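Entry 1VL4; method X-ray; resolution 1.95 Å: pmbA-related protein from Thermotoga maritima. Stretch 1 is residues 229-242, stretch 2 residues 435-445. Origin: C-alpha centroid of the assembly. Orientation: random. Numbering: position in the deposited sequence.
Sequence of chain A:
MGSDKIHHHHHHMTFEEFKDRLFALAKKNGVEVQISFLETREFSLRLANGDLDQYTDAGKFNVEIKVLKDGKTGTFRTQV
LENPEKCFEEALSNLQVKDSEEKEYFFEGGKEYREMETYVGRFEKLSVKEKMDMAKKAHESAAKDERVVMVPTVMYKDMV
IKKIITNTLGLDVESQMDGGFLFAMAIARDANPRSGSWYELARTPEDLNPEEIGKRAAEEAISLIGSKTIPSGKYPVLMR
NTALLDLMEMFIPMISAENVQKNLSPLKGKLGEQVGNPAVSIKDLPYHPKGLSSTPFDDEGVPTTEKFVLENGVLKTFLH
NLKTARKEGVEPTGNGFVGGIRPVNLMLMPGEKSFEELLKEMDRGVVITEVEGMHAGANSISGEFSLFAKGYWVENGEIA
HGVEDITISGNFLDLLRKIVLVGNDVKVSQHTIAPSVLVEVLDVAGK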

ATOM      1  N   THR A 229     -27.107  -4.763 -20.406  1.00 27.72           N
ATOM      2  CA  THR A 229     -26.601  -3.396 -20.248  1.00 27.76           C
ATOM      3  C   THR A 229     -27.771  -2.479 -20.611  1.00 24.59           C
ATOM      4  O   THR A 229     -28.837  -2.956 -20.988  1.00 19.80           O
ATOM      5  CB  THR A 229     -25.287  -3.116 -21.059  1.00 28.47           C
ATOM      6  OG1 THR A 229     -24.500  -2.121 -20.374  1.00 33.78           O
ATOM      7  CG2 THR A 229     -25.592  -2.696 -22.511  1.00 27.63           C
ATOM      8  N   ILE A 230     -27.600  -1.179 -20.407  1.00 24.41           N
ATOM      9  CA  ILE A 230     -28.644  -0.228 -20.736  1.00 23.19           C
ATOM     10  C   ILE A 230     -28.037   0.901 -21.547  1.00 18.57           C
ATOM     11  O   ILE A 230     -26.803   1.037 -21.582  1.00 16.32           O
ATOM     12  CB  ILE A 230     -29.338   0.347 -19.457  1.00 23.43           C
ATOM     13  CG1 ILE A 230     -28.375   1.221 -18.662  1.00 24.59           C
ATOM     14  CG2 ILE A 230     -29.932  -0.777 -18.609  1.00 25.88           C
ATOM     15  CD1 ILE A 230     -29.049   1.927 -17.487  1.00 26.26           C
ATOM     16  N   PRO A 231     -28.896   1.702 -22.205  1.00 15.42           N
ATOM     17  CA  PRO A 231     -28.401   2.840 -22.941  1.00 15.65           C
ATOM     18  C   PRO A 231     -27.778   3.896 -22.043  1.00 16.05           C
ATOM     19  O   PRO A 231     -28.275   4.201 -20.943  1.00 14.77           O
ATOM     20  CB  PRO A 231     -29.660   3.364 -23.687  1.00 17.12           C
ATOM     21  CG  PRO A 231     -30.635   2.239 -23.670  1.00 15.13           C
ATOM     22  CD  PRO A 231     -30.355   1.547 -22.365  1.00 14.37           C
ATOM     23  N   SER A 232     -26.659   4.438 -22.501  1.00 16.33           N
ATOM     24  CA  SER A 232     -26.050   5.547 -21.801  1.00 16.25           C
ATOM     25  C   SER A 232     -27.091   6.627 -21.713  1.00 16.28           C
ATOM     26  O   SER A 232     -27.775   6.925 -22.692  1.00 12.92           O
ATOM     27  CB  SER A 232     -24.851   6.085 -22.555  1.00 16.06           C
ATOM     28  OG  SER A 232     -23.818   5.127 -22.569  1.00 24.42           O
ATOM     29  N   GLY A 233     -27.217   7.221 -20.543  1.00 14.92           N
ATOM     30  CA  GLY A 233     -28.150   8.309 -20.393  1.00 15.88           C
ATOM     31  C   GLY A 233     -28.141   8.782 -18.959  1.00 12.11           C
ATOM     32  O   GLY A 233     -27.349   8.333 -18.154  1.00 14.22           O
ATOM     33  N   LYS A 234     -29.038   9.706 -18.668  1.00 12.10           N
ATOM     34  CA  LYS A 234     -29.220  10.214 -17.324  1.00 13.82           C
ATOM     35  C   LYS A 234     -30.400   9.447 -16.695  1.00 11.18           C
ATOM     36  O   LYS A 234     -31.462   9.378 -17.285  1.00 10.92           O
ATOM     37  CB  LYS A 234     -29.453  11.719 -17.409  1.00 15.37           C
ATOM     38  CG  LYS A 234     -28.171  12.497 -17.708  1.00 18.79           C
ATOM     39  CD  LYS A 234     -28.431  13.811 -18.455  1.00 19.27           C
ATOM     40  N   TYR A 235     -30.190   8.794 -15.558  1.00 10.00           N
ATOM     41  CA  TYR A 235     -31.286   8.118 -14.864  1.00  9.74           C
ATOM     42  C   TYR A 235     -31.354   8.485 -13.397  1.00  9.37           C
ATOM     43  O   TYR A 235     -30.336   8.801 -12.795  1.00 11.26           O
ATOM     44  CB  TYR A 235     -31.168   6.601 -14.925  1.00 10.62           C
ATOM     45  CG  TYR A 235     -31.122   6.009 -16.288  1.00  5.88           C
ATOM     46  CD1 TYR A 235     -29.915   5.852 -16.931  1.00 10.84           C
ATOM     47  CD2 TYR A 235     -32.259   5.558 -16.920  1.00  7.92           C
ATOM     48  CE1 TYR A 235     -29.835   5.304 -18.192  1.00 13.51           C
ATOM     49  CE2 TYR A 235     -32.186   5.011 -18.213  1.00 10.24           C
ATOM     50  CZ  TYR A 235     -30.955   4.881 -18.822  1.00  6.65           C
ATOM     51  OH  TYR A 235     -30.799   4.306 -20.081  1.00 12.21           O
ATOM     52  N   PRO A 236     -32.567   8.405 -12.806  1.00  9.34           N
ATOM     53  CA  PRO A 236     -32.647   8.440 -11.343  1.00 10.74           C
ATOM     54  C   PRO A 236     -31.868   7.224 -10.812  1.00  9.70           C
ATOM     55  O   PRO A 236     -31.856   6.164 -11.471  1.00  7.47           O
ATOM     56  CB  PRO A 236     -34.155   8.330 -11.040  1.00 11.49           C
ATOM     57  CG  PRO A 236     -34.856   8.407 -12.329  1.00 10.68           C
ATOM     58  CD  PRO A 236     -33.873   8.197 -13.442  1.00  7.41           C
ATOM     59  N   VAL A 237     -31.168   7.400  -9.700  1.00 11.06           N
ATOM     60  CA  VAL A 237     -30.326   6.353  -9.142  1.00 11.51           C
ATOM     61  C   VAL A 237     -30.678   6.121  -7.691  1.00 13.19           C
ATOM     62  O   VAL A 237     -30.585   7.040  -6.855  1.00 13.67           O
ATOM     63  CB  VAL A 237     -28.811   6.676  -9.295  1.00 11.77           C
ATOM     64  CG1 VAL A 237     -27.965   5.716  -8.451  1.00 13.35           C
ATOM     65  CG2 VAL A 237     -28.367   6.599 -10.772  1.00 14.31           C
ATOM     66  N   LEU A 238     -31.097   4.896  -7.383  1.00 10.50           N
ATOM     67  CA  LEU A 238     -31.207   4.489  -5.980  1.00 12.79           C
ATOM     68  C   LEU A 238     -29.852   3.860  -5.606  1.00 13.60           C
ATOM     69  O   LEU A 238     -29.525   2.747  -6.015  1.00 11.84           O
ATOM     70  CB  LEU A 238     -32.363   3.521  -5.795  1.00 14.26           C
ATOM     71  CG  LEU A 238     -32.557   2.793  -4.465  1.00 16.20           C
ATOM     72  CD1 LEU A 238     -32.280   3.674  -3.304  1.00 25.55           C
ATOM     73  CD2 LEU A 238     -34.011   2.233  -4.459  1.00 16.87           C
ATOM     74  N   MET A 239     -29.030   4.620  -4.903  1.00 11.38           N
ATOM     75  CA  MET A 239     -27.737   4.108  -4.508  1.00 13.50           C
ATOM     76  C   MET A 239     -27.822   3.377  -3.184  1.00  9.81           C
ATOM     77  O   MET A 239     -27.975   3.979  -2.124  1.00 10.96           O
ATOM     78  CB  MET A 239     -26.737   5.225  -4.485  1.00 12.28           C
ATOM     79  CG  MET A 239     -25.359   4.759  -4.052  1.00 24.81           C
ATOM     80  SD  MET A 239     -24.068   5.873  -4.606  1.00 28.68           S
ATOM     81  CE  MET A 239     -24.417   5.873  -6.334  1.00 18.59           C
ATOM     82  N   ARG A 240     -27.722   2.050  -3.240  1.00 10.01           N
ATOM     83  CA  ARG A 240     -27.787   1.256  -2.032  1.00 10.53           C
ATOM     84  C   ARG A 240     -26.659   1.654  -1.073  1.00  9.98           C
ATOM     85  O   ARG A 240     -25.598   2.107  -1.504  1.00  9.24           O
ATOM     86  CB  ARG A 240     -27.706  -0.220  -2.323  1.00  8.28           C
ATOM     87  CG  ARG A 240     -28.216  -1.102  -1.185  1.00  7.93           C
ATOM     88  CD  ARG A 240     -28.254  -2.546  -1.559  1.00 17.69           C
ATOM     89  NE  ARG A 240     -26.907  -3.105  -1.627  1.00 10.94           N
ATOM     90  CZ  ARG A 240     -26.631  -4.317  -2.080  1.00 17.10           C
ATOM     91  NH1 ARG A 240     -25.377  -4.708  -2.122  1.00 15.42           N
ATOM     92  NH2 ARG A 240     -27.608  -5.135  -2.466  1.00 13.00           N
ATOM     93  N   ASN A 241     -26.942   1.471   0.213  1.00  9.85           N
ATOM     94  CA  ASN A 241     -25.991   1.723   1.294  1.00 11.17           C
ATOM     95  C   ASN A 241     -24.548   1.268   1.000  1.00 12.95           C
ATOM     96  O   ASN A 241     -23.597   2.035   1.177  1.00 13.88           O
ATOM     97  CB  ASN A 241     -26.521   1.208   2.682  1.00 11.53           C
ATOM     98  CG  ASN A 241     -26.996  -0.246   2.698  1.00 11.57           C
ATOM     99  OD1 ASN A 241     -26.648  -1.060   1.837  1.00 14.69           O
ATOM    100  ND2 ASN A 241     -27.765  -0.591   3.755  1.00 15.82           N
ATOM    101  N   THR A 242     -24.394   0.032   0.555  1.00 11.44           N
ATOM    102  CA  THR A 242     -23.066  -0.529   0.276  1.00 14.65           C
ATOM    103  C   THR A 242     -22.266   0.288  -0.761  1.00 17.67           C
ATOM    104  O   THR A 242     -21.060   0.424  -0.619  1.00 18.86           O
ATOM    105  CB  THR A 242     -23.175  -1.964  -0.244  1.00 17.17           C
ATOM    106  OG1 THR A 242     -24.157  -2.005  -1.284  1.00 15.80           O
ATOM    107  CG2 THR A 242     -23.640  -2.883   0.838  1.00 20.81           C
ATOM    108  N   PRO A 435     -27.299   4.876   5.058  1.00 11.06           N
ATOM    109  CA  PRO A 435     -28.407   4.152   4.437  1.00 11.55           C
ATOM    110  C   PRO A 435     -28.346   4.263   2.927  1.00  9.49           C
ATOM    111  O   PRO A 435     -27.416   4.831   2.383  1.00  9.24           O
ATOM    112  CB  PRO A 435     -29.615   4.889   4.985  1.00  8.83           C
ATOM    113  CG  PRO A 435     -29.154   6.314   4.990  1.00 10.35           C
ATOM    114  CD  PRO A 435     -27.668   6.281   5.294  1.00 14.83           C
ATOM    115  N   SER A 436     -29.293   3.667   2.238  1.00 12.13           N
ATOM    116  CA  SER A 436     -29.471   3.868   0.821  1.00 12.34           C
ATOM    117  C   SER A 436     -30.064   5.283   0.632  1.00 13.32           C
ATOM    118  O   SER A 436     -30.643   5.836   1.551  1.00 11.10           O
ATOM    119  CB  SER A 436     -30.403   2.799   0.254  1.00 11.84           C
ATOM    120  OG  SER A 436     -29.931   1.493   0.544  1.00 12.49           O
ATOM    121  N   VAL A 437     -29.846   5.858  -0.549  1.00 10.19           N
ATOM    122  CA  VAL A 437     -30.432   7.137  -0.963  1.00 10.93           C
ATOM    123  C   VAL A 437     -30.957   7.069  -2.381  1.00 10.98           C
ATOM    124  O   VAL A 437     -30.500   6.239  -3.224  1.00 11.88           O
ATOM    125  CB  VAL A 437     -29.401   8.308  -0.902  1.00 12.27           C
ATOM    126  CG1 VAL A 437     -28.901   8.496   0.515  1.00 10.62           C
ATOM    127  CG2 VAL A 437     -28.218   8.083  -1.905  1.00 10.42           C
ATOM    128  N   LEU A 438     -31.948   7.928  -2.635  1.00 10.00           N
ATOM    129  CA  LEU A 438     -32.440   8.225  -3.961  1.00 10.18           C
ATOM    130  C   LEU A 438     -31.863   9.554  -4.486  1.00  9.80           C
ATOM    131  O   LEU A 438     -32.053  10.627  -3.887  1.00  9.47           O
ATOM    132  CB  LEU A 438     -33.968   8.274  -3.975  1.00  8.94           C
ATOM    133  CG  LEU A 438     -34.545   8.653  -5.330  1.00 17.04           C
ATOM    134  CD1 LEU A 438     -34.089   7.678  -6.444  1.00 15.20           C
ATOM    135  CD2 LEU A 438     -36.060   8.720  -5.206  1.00 21.54           C
ATOM    136  N   VAL A 439     -31.135   9.433  -5.598  1.00 11.08           N
ATOM    137  CA  VAL A 439     -30.482  10.553  -6.271  1.00 11.28           C
ATOM    138  C   VAL A 439     -31.353  10.872  -7.515  1.00 13.05           C
ATOM    139  O   VAL A 439     -31.649   9.984  -8.357  1.00 11.87           O
ATOM    140  CB  VAL A 439     -28.996  10.204  -6.666  1.00 11.32           C
ATOM    141  CG1 VAL A 439     -28.272  11.400  -7.294  1.00  7.98           C
ATOM    142  CG2 VAL A 439     -28.207   9.695  -5.510  1.00  9.82           C
ATOM    143  N   GLU A 440     -31.783  12.130  -7.607  1.00 14.79           N
ATOM    144  CA  GLU A 440     -32.689  12.580  -8.666  1.00 15.68           C
ATOM    145  C   GLU A 440     -32.322  12.086 -10.066  1.00 18.13           C
ATOM    146  O   GLU A 440     -33.193  11.595 -10.855  1.00 18.65           O
ATOM    147  CB  GLU A 440     -32.737  14.101  -8.676  1.00 16.30           C
ATOM    148  CG  GLU A 440     -33.707  14.714  -9.696  1.00 29.01           C
ATOM    149  CD  GLU A 440     -35.166  14.750  -9.250  1.00 35.91           C
ATOM    150  OE1 GLU A 440     -35.570  13.916  -8.402  1.00 44.62           O
ATOM    151  OE2 GLU A 440     -35.905  15.619  -9.773  1.00 42.55           O
ATOM    152  N   VAL A 441     -31.069  12.310 -10.421  1.00 16.86           N
ATOM    153  CA  VAL A 441     -30.567  11.830 -11.685  1.00 15.64           C
ATOM    154  C   VAL A 441     -29.044  11.750 -11.630  1.00 15.07           C
ATOM    155  O   VAL A 441     -28.401  12.577 -11.004  1.00 14.89           O
ATOM    156  CB  VAL A 441     -31.099  12.704 -12.888  1.00 18.22           C
ATOM    157  CG1 VAL A 441     -30.572  14.126 -12.847  1.00 23.36           C
ATOM    158  CG2 VAL A 441     -30.756  12.091 -14.205  1.00 18.48           C
ATOM    159  N   LEU A 442     -28.474  10.752 -12.294  1.00 13.07           N
ATOM    160  CA  LEU A 442     -27.029  10.642 -12.411  1.00 14.17           C
ATOM    161  C   LEU A 442     -26.664  10.187 -13.818  1.00 12.28           C
ATOM    162  O   LEU A 442     -27.458   9.530 -14.480  1.00  8.51           O
ATOM    163  CB  LEU A 442     -26.545   9.621 -11.394  1.00 15.57           C
ATOM    164  CG  LEU A 442     -25.232   9.825 -10.674  1.00 23.25           C
ATOM    165  CD1 LEU A 442     -25.167  11.162  -9.905  1.00 21.45           C
ATOM    166  CD2 LEU A 442     -25.050   8.596  -9.742  1.00 21.41           C
ATOM    167  N   ASP A 443     -25.462  10.544 -14.259  1.00 14.34           N
ATOM    168  CA  ASP A 443     -24.946  10.088 -15.551  1.00 15.88           C
ATOM    169  C   ASP A 443     -24.509   8.638 -15.473  1.00 15.02           C
ATOM    170  O   ASP A 443     -23.635   8.295 -14.677  1.00 14.85           O
ATOM    171  CB  ASP A 443     -23.750  10.937 -16.016  1.00 17.81           C
ATOM    172  CG  ASP A 443     -24.139  12.361 -16.346  1.00 22.89           C
ATOM    173  OD1 ASP A 443     -24.924  12.975 -15.595  1.00 35.57           O
ATOM    174  OD2 ASP A 443     -23.673  12.867 -17.377  1.00 32.08           O
ATOM    175  N   VAL A 444     -25.112   7.807 -16.307  1.00 15.47           N
ATOM    176  CA  VAL A 444     -24.780   6.401 -16.424  1.00 17.12           C
ATOM    177  C   VAL A 444     -24.299   6.115 -17.874  1.00 18.09           C
ATOM    178  O   VAL A 444     -24.919   6.581 -18.849  1.00 17.85           O
ATOM    179  CB  VAL A 444     -26.024   5.535 -16.115  1.00 17.82           C
ATOM    180  CG1 VAL A 444     -25.688   4.036 -16.166  1.00 20.66           C
ATOM    181  CG2 VAL A 444     -26.622   5.917 -14.749  1.00 18.00           C
ATOM    182  N   ALA A 445     -23.215   5.352 -18.026  1.00 17.27           N
ATOM    183  CA  ALA A 445     -22.731   4.966 -19.366  1.00 18.73           C
ATOM    184  C   ALA A 445     -22.829   3.466 -19.573  1.00 20.61           C
ATOM    185  O   ALA A 445     -22.497   2.712 -18.649  1.00 23.32           O
ATOM    186  CB  ALA A 445     -21.316   5.417 -19.551  1.00 18.73           C
TER

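Strand 233-239 pairs antiparallel with residues 437-439 and 441-444; the two stretches together bury 936 Å², and eight backbone hydrogen bonds join the strands. At the start of the second stretch, the CA-to-CB bond of Pro435 points away. Ser436 follows with its small hydroxyl beside the start of the helix, where Asn241 N donates to Ser436 OG (3.0 Å); an amide in the first turn of a helix has no carbonyl within the helix to bond, and the serine supplies the acceptor.

The ladder begins at Val437, whose N donates to Met239 O (3.1 Å) while its O accepts from Met239 N (2.8 Å). Leu438 forms a non-hydrogen-bonded pair with Leu238. Both side chains lie on the same face, and their ends bend back over the partner strand, Leu238 CD1 coming within 3.1 Å of Val437 O. At Val439 the reciprocal bonds resume, Val439 N to Val237 O (2.8 Å) and Val237 N to Val439 O (3.0 Å).

The chain turns a corner at Glu440, whose CA-to-CB bond points away, and Glu440 O lies 3.2 Å from Pro236 CA. Here the register slips by one residue in a beta bulge. Pro236, lacking an amide hydrogen, suits a position where no backbone donor is used.

Beyond it, Leu442 N bonds Tyr235 O (2.7 Å) and Tyr235 N bonds Leu442 O (3.0 Å). Leu442 CB packs against Val237 CG2 (3.6 Å), on the mostly buried face shared with Tyr235, Met239, Val437, Val439 and Val444, which suits branched and apolar side chains. Asp443 and Lys234 are exposed on the other face, where polar chains can meet solvent. Val444 exchanges hydrogen bonds with Gly233 (N to O and O to N, both 2.9 Å), while its CG2 meets the edge of the Tyr235 ring at CD1 (4.0 Å). Ala445 ends the contact, its CA 3.4 Å from Ser232 OG.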